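Local coordinates for protein MS5a (Brassica napus, PDB 6L77) that is a meiosis-related protein of not fully known function that probably enhances papain activity through its cystatin-like folds, at residues T46-V50 with Q75-G79; F83-I87 with P99-F103; D104-D110 with I207-T211. One frame throughout, in Å; residues are numbered along the deposited sequence.

Interaction 1: residues T46-V50 with Q75-G79; sequences TLMPV and QRSLG
Residues 46-48 form the turn between strands 34-45 and 49-60, Leu47 with positive phi (71°), and the second strand begins at Pro49; residues 75-79 leave strand 65-75. Val50 CA and Gln75 CA lie 4.7 Å apart; the segments then diverge to 8.2 Å between Met48 CA and Leu78 CA. Gln75 N donates to Val50 O (2.8 Å), and Val50 CA makes a CH...O contact with Gln75 O (3.5 Å). Gln75 (chi1 and chi2 t) extends its amide so that NE2 reaches Pro49 O (2.9 Å). Its OE1 accepts from Arg152 and is hydrogen-bonded to Tyr17. This is the end of the antiparallel pairing of strands 49-60 and 65-75 in the cystatin-like sheet, where a glutamine side chain takes up one more backbone carbonyl. Val50 pairs with Val44 on its other side. Beyond this pair, selenomethionine Met48 (chi1 t, chi2 t, chi3 p) points across the gap: CG packs on Leu78 CD2 (3.5 Å) and CE lies 3.7 Å from both Gln75 O and Arg76 O. An ST turn shapes the loop, Gly79 N donating to Ser77 OG (3.1 Å), while the Arg76 guanidinium forms a salt bridge with Asp82 and a hydrogen bond to Thr84 OG1.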
ATOM      1  N   THR A  46       1.941  -7.704 -21.742  1.00 32.51           N
ATOM      2  CA  THR A  46       1.411  -7.302 -23.037  1.00 33.03           C
ATOM      3  C   THR A  46       2.305  -6.199 -23.573  1.00 42.47           C
ATOM      4  O   THR A  46       1.930  -5.138 -24.064  1.00 35.73           O
ATOM      5  CB  THR A  46      -0.048  -6.908 -22.899  1.00 37.00           C
ATOM      6  OG1 THR A  46      -0.154  -5.908 -21.896  1.00 35.10           O
ATOM      7  CG2 THR A  46      -0.834  -8.156 -22.434  1.00 41.43           C
ATOM      8  N   LEU A  47       3.559  -6.637 -23.521  1.00 56.33           N
ATOM      9  CA  LEU A  47       4.822  -5.939 -23.347  1.00 47.25           C
ATOM     10  C   LEU A  47       4.935  -5.436 -21.902  1.00 37.99           C
ATOM     11  O   LEU A  47       5.716  -6.013 -21.146  1.00 37.76           O
ATOM     12  CB  LEU A  47       5.021  -4.897 -24.438  1.00 60.14           C
ATOM     13  CG  LEU A  47       5.894  -5.606 -25.515  1.00 53.42           C
ATOM     14  CD1 LEU A  47       5.449  -7.056 -25.830  1.00 44.72           C
ATOM     15  CD2 LEU A  47       6.037  -4.816 -26.802  1.00 59.26           C
HETATM   16  N   MSE A  48       4.165  -4.442 -21.461  1.00 36.08           N
HETATM   17  CA  MSE A  48       4.226  -4.097 -20.033  1.00 34.10           C
HETATM   18  C   MSE A  48       3.710  -5.247 -19.165  1.00 29.27           C
HETATM   19  O   MSE A  48       2.691  -5.840 -19.492  1.00 31.50           O
HETATM   20  CB  MSE A  48       3.410  -2.834 -19.710  1.00 46.07           C
HETATM   21  CG  MSE A  48       3.237  -2.645 -18.212  1.00 53.28           C
HETATM   22 SE   MSE A  48       2.188  -1.103 -17.597  1.00 63.16          SE
HETATM   23  CE  MSE A  48       0.410  -1.601 -18.228  1.00 69.09           C
ATOM     24  N   PRO A  49       4.403  -5.563 -18.045  1.00 30.89           N
ATOM     25  CA  PRO A  49       3.836  -6.532 -17.097  1.00 28.83           C
ATOM     26  C   PRO A  49       2.519  -6.035 -16.523  1.00 30.70           C
ATOM     27  O   PRO A  49       2.493  -5.031 -15.799  1.00 32.15           O
ATOM     28  CB  PRO A  49       4.920  -6.651 -16.017  1.00 27.05           C
ATOM     29  CG  PRO A  49       6.171  -6.203 -16.693  1.00 35.20           C
ATOM     30  CD  PRO A  49       5.752  -5.131 -17.639  1.00 31.48           C
ATOM     31  N   VAL A  50       1.425  -6.729 -16.832  1.00 28.94           N
ATOM     32  CA  VAL A  50       0.091  -6.274 -16.458  1.00 24.98           C
ATOM     33  C   VAL A  50      -0.577  -7.174 -15.428  1.00 27.07           C
ATOM     34  O   VAL A  50      -1.549  -6.735 -14.788  1.00 24.28           O
ATOM     35  CB  VAL A  50      -0.818  -6.119 -17.696  1.00 27.97           C
ATOM     36  CG1 VAL A  50      -0.347  -4.971 -18.555  1.00 31.97           C
ATOM     37  CG2 VAL A  50      -0.828  -7.416 -18.514  1.00 26.91           C
ATOM     38  N   GLN A  75      -1.499  -4.738 -12.854  1.00 25.12           N
ATOM     39  CA  GLN A  75      -0.658  -3.555 -12.745  1.00 24.67           C
ATOM     40  C   GLN A  75      -0.843  -2.698 -13.985  1.00 26.42           C
ATOM     41  O   GLN A  75      -0.816  -3.213 -15.107  1.00 25.81           O
ATOM     42  CB  GLN A  75       0.812  -3.963 -12.583  1.00 26.04           C
ATOM     43  CG  GLN A  75       1.830  -2.839 -12.690  1.00 25.53           C
ATOM     44  CD  GLN A  75       3.255  -3.340 -12.436  1.00 28.87           C
ATOM     45  OE1 GLN A  75       3.795  -3.182 -11.342  1.00 25.21           O
ATOM     46  NE2 GLN A  75       3.857  -3.954 -13.446  1.00 24.98           N
ATOM     47  N   ARG A  76      -1.039  -1.393 -13.787  1.00 25.11           N
ATOM     48  CA  ARG A  76      -1.329  -0.500 -14.899  1.00 29.53           C
ATOM     49  C   ARG A  76      -0.272   0.571 -15.111  1.00 31.85           C
ATOM     50  O   ARG A  76      -0.385   1.338 -16.070  1.00 33.20           O
ATOM     51  CB  ARG A  76      -2.698   0.171 -14.713  1.00 31.76           C
ATOM     52  CG  ARG A  76      -3.871  -0.788 -14.788  1.00 36.95           C
ATOM     53  CD  ARG A  76      -5.173  -0.100 -14.381  1.00 35.06           C
ATOM     54  NE  ARG A  76      -5.220   0.213 -12.949  1.00 28.72           N
ATOM     55  CZ  ARG A  76      -5.592  -0.653 -12.014  1.00 31.28           C
ATOM     56  NH1 ARG A  76      -5.939  -1.889 -12.356  1.00 28.03           N
ATOM     57  NH2 ARG A  76      -5.614  -0.292 -10.738  1.00 23.81           N
ATOM     58  N   SER A  77       0.734   0.669 -14.245  1.00 28.49           N
ATOM     59  CA  SER A  77       1.804   1.630 -14.472  1.00 28.52           C
ATOM     60  C   SER A  77       3.097   1.086 -13.885  1.00 28.60           C
ATOM     61  O   SER A  77       3.082   0.296 -12.938  1.00 26.58           O
ATOM     62  CB  SER A  77       1.490   3.008 -13.864  1.00 33.15           C
ATOM     63  OG  SER A  77       2.579   3.891 -14.053  1.00 33.42           O
ATOM     64  N   LEU A  78       4.214   1.509 -14.480  1.00 30.81           N
ATOM     65  CA  LEU A  78       5.547   1.231 -13.959  1.00 32.43           C
ATOM     66  C   LEU A  78       6.177   2.434 -13.269  1.00 33.22           C
ATOM     67  O   LEU A  78       7.237   2.285 -12.660  1.00 33.57           O
ATOM     68  CB  LEU A  78       6.494   0.777 -15.085  1.00 29.47           C
ATOM     69  CG  LEU A  78       6.416  -0.617 -15.706  1.00 37.37           C
ATOM     70  CD1 LEU A  78       5.693  -1.636 -14.829  1.00 33.34           C
ATOM     71  CD2 LEU A  78       5.796  -0.530 -17.084  1.00 52.25           C
ATOM     72  N   GLY A  79       5.564   3.613 -13.357  1.00 34.39           N
ATOM     73  CA  GLY A  79       6.205   4.831 -12.891  1.00 36.64           C
ATOM     74  C   GLY A  79       5.501   5.510 -11.737  1.00 31.72           C
ATOM     75  O   GLY A  79       5.917   6.578 -11.284  1.00 30.93           O
TER

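Interaction 2: residues F83-I87 with P99-F103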
ATOM      1  N   PHE A  83      -2.478  -0.078  -9.399  1.00 23.45           N
ATOM      2  CA  PHE A  83      -2.688  -1.521  -9.508  1.00 20.35           C
ATOM      3  C   PHE A  83      -3.887  -1.940  -8.670  1.00 21.28           C
ATOM      4  O   PHE A  83      -4.336  -1.203  -7.795  1.00 19.58           O
ATOM      5  CB  PHE A  83      -1.440  -2.301  -9.076  1.00 19.66           C
ATOM      6  CG  PHE A  83      -1.079  -2.133  -7.611  1.00 26.52           C
ATOM      7  CD1 PHE A  83      -1.700  -2.891  -6.631  1.00 24.12           C
ATOM      8  CD2 PHE A  83      -0.097  -1.234  -7.231  1.00 24.33           C
ATOM      9  CE1 PHE A  83      -1.354  -2.740  -5.297  1.00 24.87           C
ATOM     10  CE2 PHE A  83       0.252  -1.078  -5.902  1.00 25.95           C
ATOM     11  CZ  PHE A  83      -0.379  -1.829  -4.939  1.00 18.45           C
ATOM     12  N   THR A  84      -4.378  -3.153  -8.931  1.00 22.35           N
ATOM     13  CA  THR A  84      -5.501  -3.728  -8.196  1.00 20.04           C
ATOM     14  C   THR A  84      -5.138  -5.127  -7.723  1.00 18.57           C
ATOM     15  O   THR A  84      -4.681  -5.955  -8.524  1.00 20.66           O
ATOM     16  CB  THR A  84      -6.762  -3.801  -9.074  1.00 24.52           C
ATOM     17  OG1 THR A  84      -7.119  -2.486  -9.518  1.00 25.76           O
ATOM     18  CG2 THR A  84      -7.940  -4.409  -8.286  1.00 22.89           C
ATOM     19  N   CYS A  85      -5.356  -5.395  -6.430  1.00 18.13           N
ATOM     20  CA  CYS A  85      -5.216  -6.742  -5.867  1.00 18.82           C
ATOM     21  C   CYS A  85      -6.592  -7.403  -5.838  1.00 21.64           C
ATOM     22  O   CYS A  85      -7.490  -6.951  -5.117  1.00 20.14           O
ATOM     23  CB  CYS A  85      -4.599  -6.697  -4.468  1.00 15.96           C
ATOM     24  SG  CYS A  85      -4.460  -8.335  -3.685  1.00 22.09           S
ATOM     25  N   TYR A  86      -6.751  -8.477  -6.615  1.00 19.89           N
ATOM     26  CA  TYR A  86      -8.039  -9.144  -6.803  1.00 21.91           C
ATOM     27  C   TYR A  86      -8.214 -10.389  -5.948  1.00 22.61           C
ATOM     28  O   TYR A  86      -9.339 -10.715  -5.567  1.00 25.46           O
ATOM     29  CB  TYR A  86      -8.219  -9.560  -8.272  1.00 29.60           C
ATOM     30  CG  TYR A  86      -8.430  -8.410  -9.214  1.00 31.91           C
ATOM     31  CD1 TYR A  86      -9.689  -7.835  -9.366  1.00 33.90           C
ATOM     32  CD2 TYR A  86      -7.376  -7.903  -9.970  1.00 38.75           C
ATOM     33  CE1 TYR A  86      -9.898  -6.777 -10.242  1.00 27.97           C
ATOM     34  CE2 TYR A  86      -7.574  -6.841 -10.845  1.00 39.12           C
ATOM     35  CZ  TYR A  86      -8.840  -6.285 -10.977  1.00 35.93           C
ATOM     36  OH  TYR A  86      -9.035  -5.231 -11.846  1.00 34.01           O
ATOM     37  N   ILE A  87      -7.134 -11.103  -5.682  1.00 18.22           N
ATOM     38  CA  ILE A  87      -7.160 -12.382  -4.977  1.00 23.91           C
ATOM     39  C   ILE A  87      -6.059 -12.329  -3.945  1.00 20.92           C
ATOM     40  O   ILE A  87      -4.960 -11.858  -4.244  1.00 17.40           O
ATOM     41  CB  ILE A  87      -6.919 -13.571  -5.939  1.00 24.75           C
ATOM     42  CG1 ILE A  87      -7.979 -13.613  -7.044  1.00 27.16           C
ATOM     43  CG2 ILE A  87      -6.820 -14.894  -5.172  1.00 23.65           C
ATOM     44  CD1 ILE A  87      -9.255 -14.317  -6.656  1.00 34.47           C
ATOM     45  N   PRO A  99     -13.411 -12.492  -9.834  1.00 67.73           N
ATOM     46  CA  PRO A  99     -13.914 -11.117  -9.707  1.00 69.53           C
ATOM     47  C   PRO A  99     -13.630 -10.267 -10.946  1.00 68.65           C
ATOM     48  O   PRO A  99     -12.606 -10.459 -11.600  1.00 70.27           O
ATOM     49  CB  PRO A  99     -13.160 -10.576  -8.484  1.00 67.17           C
ATOM     50  CG  PRO A  99     -11.943 -11.450  -8.364  1.00 62.20           C
ATOM     51  CD  PRO A  99     -12.391 -12.804  -8.817  1.00 63.17           C
ATOM     52  N   ASN A 100     -14.534  -9.339 -11.254  1.00 66.90           N
ATOM     53  CA  ASN A 100     -14.421  -8.509 -12.443  1.00 60.53           C
ATOM     54  C   ASN A 100     -13.433  -7.365 -12.212  1.00 56.32           C
ATOM     55  O   ASN A 100     -12.997  -7.099 -11.088  1.00 56.00           O
ATOM     56  CB  ASN A 100     -15.788  -7.958 -12.838  1.00 67.27           C
ATOM     57  CG  ASN A 100     -16.870  -9.024 -12.825  1.00 71.70           C
ATOM     58  OD1 ASN A 100     -17.906  -8.865 -12.178  1.00 74.56           O
ATOM     59  ND2 ASN A 100     -16.631 -10.121 -13.536  1.00 70.48           N
ATOM     60  N   GLN A 101     -13.084  -6.682 -13.299  1.00 54.62           N
ATOM     61  CA  GLN A 101     -12.089  -5.622 -13.224  1.00 54.08           C
ATOM     62  C   GLN A 101     -12.562  -4.501 -12.303  1.00 50.00           C
ATOM     63  O   GLN A 101     -13.757  -4.202 -12.204  1.00 49.57           O
ATOM     64  CB  GLN A 101     -11.786  -5.061 -14.614  1.00 58.34           C
ATOM     65  CG  GLN A 101     -10.593  -4.103 -14.633  1.00 68.88           C
ATOM     66  CD  GLN A 101     -10.446  -3.339 -15.939  1.00 81.08           C
ATOM     67  OE1 GLN A 101     -11.250  -3.492 -16.861  1.00 88.04           O
ATOM     68  NE2 GLN A 101      -9.409  -2.511 -16.022  1.00 81.01           N
ATOM     69  N   PHE A 102     -11.607  -3.880 -11.619  1.00 33.31           N
ATOM     70  CA  PHE A 102     -11.912  -2.823 -10.663  1.00 32.55           C
ATOM     71  C   PHE A 102     -10.731  -1.869 -10.619  1.00 33.20           C
ATOM     72  O   PHE A 102      -9.620  -2.285 -10.284  1.00 30.30           O
ATOM     73  CB  PHE A 102     -12.194  -3.418  -9.281  1.00 32.22           C
ATOM     74  CG  PHE A 102     -12.420  -2.388  -8.209  1.00 29.65           C
ATOM     75  CD1 PHE A 102     -13.579  -1.632  -8.196  1.00 32.39           C
ATOM     76  CD2 PHE A 102     -11.473  -2.182  -7.217  1.00 30.52           C
ATOM     77  CE1 PHE A 102     -13.786  -0.679  -7.209  1.00 34.40           C
ATOM     78  CE2 PHE A 102     -11.682  -1.249  -6.228  1.00 33.50           C
ATOM     79  CZ  PHE A 102     -12.838  -0.496  -6.225  1.00 31.82           C
ATOM     80  N   PHE A 103     -10.956  -0.603 -10.961  1.00 29.06           N
ATOM     81  CA  PHE A 103      -9.867   0.364 -10.918  1.00 32.37           C
ATOM     82  C   PHE A 103     -10.422   1.734 -10.553  1.00 38.57           C
ATOM     83  O   PHE A 103     -11.632   1.931 -10.437  1.00 40.86           O
ATOM     84  CB  PHE A 103      -9.111   0.423 -12.246  1.00 43.44           C
ATOM     85  CG  PHE A 103      -9.983   0.762 -13.414  1.00 52.92           C
ATOM     86  CD1 PHE A 103     -10.260   2.085 -13.731  1.00 57.56           C
ATOM     87  CD2 PHE A 103     -10.549  -0.241 -14.182  1.00 61.04           C
ATOM     88  CE1 PHE A 103     -11.079   2.396 -14.797  1.00 60.01           C
ATOM     89  CE2 PHE A 103     -11.364   0.066 -15.257  1.00 64.50           C
ATOM     90  CZ  PHE A 103     -11.630   1.384 -15.564  1.00 62.38           C
TER
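Two side-chain-to-backbone hydrogen bonds hold the loop over strand 82-88: Thr84 OG1 donates to Phe102 O (2.6 Å), and Phe102 N donates to Tyr86 OH (2.9 Å). Both backbone polar groups of Phe102 are thus met by side chains rather than by a neighbouring strand. In this C-terminal part of MS5, a cystatin-like sheet packs against helix 12-29 on one face; Phe83 and Cys85 turn to that helix, while the alternate residues Thr84 and Tyr86 face the loop. The segments run nearly antiparallel, 163° apart, with CA spacings of 6.6 Å (Thr84-Phe103) and 6.8 Å (Tyr86-Pro99), too wide for strand pairing. Thr84 OG1 also accepts from Arg76. The Tyr86 ring spans the gap, its OH 3.4 Å from Gln101 CA and its CE1 4.2 Å from Phe102 CB. Thr84 CG2 approaches the edge of the Phe102 ring, which also rests on Cys220. Pro99, poorly ordered, covers the far end, with CG 4.2 Å from Tyr86 CB and CD 4.1 Å from Ile87 CD1.

Interaction 3: residues D104-D110 with I207-T211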
ATOM      1  N   ASP A 104      -9.508   2.681 -10.380  1.00 32.79           N
ATOM      2  CA  ASP A 104      -9.806   4.020  -9.885  1.00 37.19           C
ATOM      3  C   ASP A 104      -9.433   5.000 -10.981  1.00 46.82           C
ATOM      4  O   ASP A 104      -8.276   5.038 -11.414  1.00 51.86           O
ATOM      5  CB  ASP A 104      -9.021   4.302  -8.604  1.00 35.95           C
ATOM      6  CG  ASP A 104      -9.142   5.745  -8.127  1.00 44.02           C
ATOM      7  OD1 ASP A 104      -9.902   6.538  -8.721  1.00 45.99           O
ATOM      8  OD2 ASP A 104      -8.452   6.088  -7.149  1.00 37.68           O
ATOM      9  N   ALA A 105     -10.406   5.787 -11.430  1.00 45.79           N
ATOM     10  CA  ALA A 105     -10.182   6.699 -12.534  1.00 48.37           C
ATOM     11  C   ALA A 105     -10.239   8.161 -12.126  1.00 52.51           C
ATOM     12  O   ALA A 105     -10.159   9.032 -12.999  1.00 55.77           O
ATOM     13  CB  ALA A 105     -11.201   6.434 -13.649  1.00 54.49           C
ATOM     14  N   LYS A 106     -10.367   8.468 -10.842  1.00 44.04           N
ATOM     15  CA  LYS A 106     -10.588   9.853 -10.461  1.00 54.21           C
ATOM     16  C   LYS A 106      -9.282  10.497 -10.002  1.00 55.03           C
ATOM     17  O   LYS A 106      -8.401   9.838  -9.443  1.00 47.21           O
ATOM     18  CB  LYS A 106     -11.688   9.966  -9.393  1.00 58.22           C
ATOM     19  CG  LYS A 106     -11.257  10.018  -7.940  1.00 69.11           C
ATOM     20  CD  LYS A 106     -11.333   8.650  -7.257  1.00 74.37           C
ATOM     21  CE  LYS A 106     -12.508   7.790  -7.736  1.00 72.77           C
ATOM     22  NZ  LYS A 106     -12.218   6.323  -7.538  1.00 57.92           N
ATOM     23  N   ASP A 107      -9.151  11.791 -10.307  1.00 55.29           N
ATOM     24  CA  ASP A 107      -7.915  12.525 -10.065  1.00 52.13           C
ATOM     25  C   ASP A 107      -7.504  12.443  -8.598  1.00 44.53           C
ATOM     26  O   ASP A 107      -8.341  12.369  -7.696  1.00 45.34           O
ATOM     27  CB  ASP A 107      -8.078  13.998 -10.464  1.00 57.53           C
ATOM     28  CG  ASP A 107      -8.205  14.201 -11.966  1.00 65.65           C
ATOM     29  OD1 ASP A 107      -7.937  13.255 -12.737  1.00 70.90           O
ATOM     30  OD2 ASP A 107      -8.572  15.321 -12.376  1.00 71.96           O
ATOM     31  N   LEU A 108      -6.157  12.444  -8.360  1.00 40.19           N
ATOM     32  CA  LEU A 108      -5.581  12.569  -7.031  1.00 38.83           C
ATOM     33  C   LEU A 108      -5.331  14.035  -6.700  1.00 40.86           C
ATOM     34  O   LEU A 108      -5.046  14.838  -7.595  1.00 36.72           O
ATOM     35  CB  LEU A 108      -4.257  11.819  -6.945  1.00 39.24           C
ATOM     36  CG  LEU A 108      -4.285  10.298  -6.893  1.00 38.95           C
ATOM     37  CD1 LEU A 108      -2.881   9.757  -7.112  1.00 35.87           C
ATOM     38  CD2 LEU A 108      -4.831   9.839  -5.560  1.00 35.46           C
ATOM     39  N   PRO A 109      -5.420  14.399  -5.423  1.00 37.35           N
ATOM     40  CA  PRO A 109      -4.942  15.721  -5.006  1.00 37.04           C
ATOM     41  C   PRO A 109      -3.441  15.837  -5.228  1.00 42.47           C
ATOM     42  O   PRO A 109      -2.698  14.868  -5.079  1.00 40.11           O
ATOM     43  CB  PRO A 109      -5.305  15.780  -3.517  1.00 37.18           C
ATOM     44  CG  PRO A 109      -5.504  14.385  -3.106  1.00 40.10           C
ATOM     45  CD  PRO A 109      -5.983  13.630  -4.303  1.00 40.30           C
ATOM     46  N   ASP A 110      -2.991  17.033  -5.600  1.00 40.84           N
ATOM     47  CA  ASP A 110      -1.587  17.214  -5.932  1.00 41.83           C
ATOM     48  C   ASP A 110      -0.759  17.784  -4.790  1.00 41.15           C
ATOM     49  O   ASP A 110       0.464  17.896  -4.929  1.00 44.00           O
ATOM     50  CB  ASP A 110      -1.443  18.105  -7.172  1.00 54.72           C
ATOM     51  CG  ASP A 110      -1.953  19.506  -6.947  1.00 67.26           C
ATOM     52  OD1 ASP A 110      -2.905  19.675  -6.155  1.00 71.69           O
ATOM     53  OD2 ASP A 110      -1.401  20.442  -7.567  1.00 74.26           O
ATOM     54  N   ILE A 207       1.249  10.414  -2.021  1.00 25.36           N
ATOM     55  CA  ILE A 207      -0.203  10.526  -1.918  1.00 23.34           C
ATOM     56  C   ILE A 207      -0.789   9.272  -2.548  1.00 27.40           C
ATOM     57  O   ILE A 207      -0.502   8.975  -3.709  1.00 26.30           O
ATOM     58  CB  ILE A 207      -0.734  11.790  -2.617  1.00 30.60           C
ATOM     59  CG1 ILE A 207      -0.111  13.043  -1.990  1.00 27.65           C
ATOM     60  CG2 ILE A 207      -2.254  11.844  -2.524  1.00 30.04           C
ATOM     61  CD1 ILE A 207      -0.490  14.342  -2.683  1.00 29.47           C
ATOM     62  N   VAL A 208      -1.583   8.519  -1.783  1.00 22.11           N
ATOM     63  CA  VAL A 208      -2.092   7.229  -2.255  1.00 22.27           C
ATOM     64  C   VAL A 208      -3.573   7.116  -1.923  1.00 24.13           C
ATOM     65  O   VAL A 208      -3.960   7.263  -0.759  1.00 22.78           O
ATOM     66  CB  VAL A 208      -1.341   6.040  -1.627  1.00 22.04           C
ATOM     67  CG1 VAL A 208      -1.923   4.729  -2.172  1.00 27.11           C
ATOM     68  CG2 VAL A 208       0.148   6.120  -1.899  1.00 24.83           C
ATOM     69  N   ARG A 209      -4.396   6.834  -2.931  1.00 23.13           N
ATOM     70  CA  ARG A 209      -5.800   6.528  -2.694  1.00 21.89           C
ATOM     71  C   ARG A 209      -6.007   5.018  -2.716  1.00 23.74           C
ATOM     72  O   ARG A 209      -5.653   4.348  -3.694  1.00 22.89           O
ATOM     73  CB  ARG A 209      -6.716   7.189  -3.722  1.00 23.89           C
ATOM     74  CG  ARG A 209      -8.184   6.961  -3.371  1.00 27.58           C
ATOM     75  CD  ARG A 209      -9.130   7.488  -4.437  1.00 35.10           C
ATOM     76  NE  ARG A 209      -9.073   8.938  -4.550  1.00 35.50           N
ATOM     77  CZ  ARG A 209      -8.559   9.596  -5.587  1.00 48.89           C
ATOM     78  NH1 ARG A 209      -8.062   8.936  -6.631  1.00 49.12           N
ATOM     79  NH2 ARG A 209      -8.562  10.925  -5.589  1.00 49.88           N
ATOM     80  N   ARG A 210      -6.577   4.490  -1.640  1.00 19.72           N
ATOM     81  CA  ARG A 210      -7.043   3.114  -1.584  1.00 20.00           C
ATOM     82  C   ARG A 210      -8.554   3.104  -1.777  1.00 21.80           C
ATOM     83  O   ARG A 210      -9.292   3.705  -0.987  1.00 21.81           O
ATOM     84  CB  ARG A 210      -6.688   2.458  -0.245  1.00 19.55           C
ATOM     85  CG  ARG A 210      -7.150   0.994  -0.151  1.00 17.37           C
ATOM     86  CD  ARG A 210      -7.642   0.665   1.269  1.00 18.55           C
ATOM     87  NE  ARG A 210      -6.549   0.688   2.242  1.00 18.28           N
ATOM     88  CZ  ARG A 210      -6.704   0.872   3.552  1.00 19.17           C
ATOM     89  NH1 ARG A 210      -7.915   1.068   4.064  1.00 17.90           N
ATOM     90  NH2 ARG A 210      -5.641   0.859   4.352  1.00 19.23           N
ATOM     91  N   THR A 211      -9.020   2.407  -2.801  1.00 18.90           N
ATOM     92  CA  THR A 211     -10.447   2.195  -2.968  1.00 25.37           C
ATOM     93  C   THR A 211     -10.714   0.702  -2.888  1.00 24.63           C
ATOM     94  O   THR A 211      -9.906  -0.109  -3.351  1.00 24.22           O
ATOM     95  CB  THR A 211     -10.958   2.798  -4.286  1.00 30.45           C
ATOM     96  OG1 THR A 211     -10.220   2.257  -5.380  1.00 37.24           O
ATOM     97  CG2 THR A 211     -10.750   4.291  -4.267  1.00 28.86           C
TER
HETATM   98  O   HOH W   1      -7.765   3.899  -5.670  1.00 25.99           O
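One guanidinium is wrapped by a loop with no regular structure: Arg209 inserts its planar head between Leu108 CD2 over one face (3.5 Å from NH1) and Lys106 CD over the opposite face (3.3 Å from NH1). At its edge NH1 donates to Asp104 OD2 (2.9 Å), a salt bridge, and NH2 to Asp107 O (2.6 Å); NH1 also donates, less directly, to Lys106 O (3.0 Å). Asp104 also closes an Asx turn, its OD1 accepting from Lys106 N (2.9 Å); the same OD1 is bridged by Lys106 NZ (2.6 Å), so one carboxylate serves two cations. The arginine rises from strand 201-212 of the antiparallel cystatin-like sheet. Ile207, Arg209 and Thr211 project to the loop, whereas Val208 and Arg210 point to the other face, Val208 packing on helix 138-150 and Arg210 making a cation-pi contact with Trp138. A water lies 2.7 Å from Asp104 OD2, 2.9 Å from Arg209 O and 3.0 Å from Thr211 OG1, linking the Asp104 carboxylate to the strand. At the Ile207 end, Pro109 CG packs 4.2 Å from Ile207 CG2, and Ile207 CD1 lies against the Pro109 carbonyl, 3.3 Å from Pro109 O.

Overall arrangement
From the N terminus the contacts follow in series, neither nesting nor crossing. Interaction 1 closes the 24 residues of the hairpin formed by strands 49-60 and 65-75; interaction 2 closes the short excursion after strand 82-88, part of which is not modelled. Interaction 3 closes 96 residues, bringing strand 201-212 back to the continuation of that loop. Residues 99-110 therefore form one path over the sheet, from strand 82-88 past strand 219-227 to strand 201-212. Arg76 CZ packs 3.7 Å from Phe103 CB, so that this arginine joins interactions 1 and 2. Phe102 CE2 touches Thr211 O (3.6 Å), joining interactions 2 and 3, whereas interactions 1 and 3 stay about 5 Å apart at their nearest atoms.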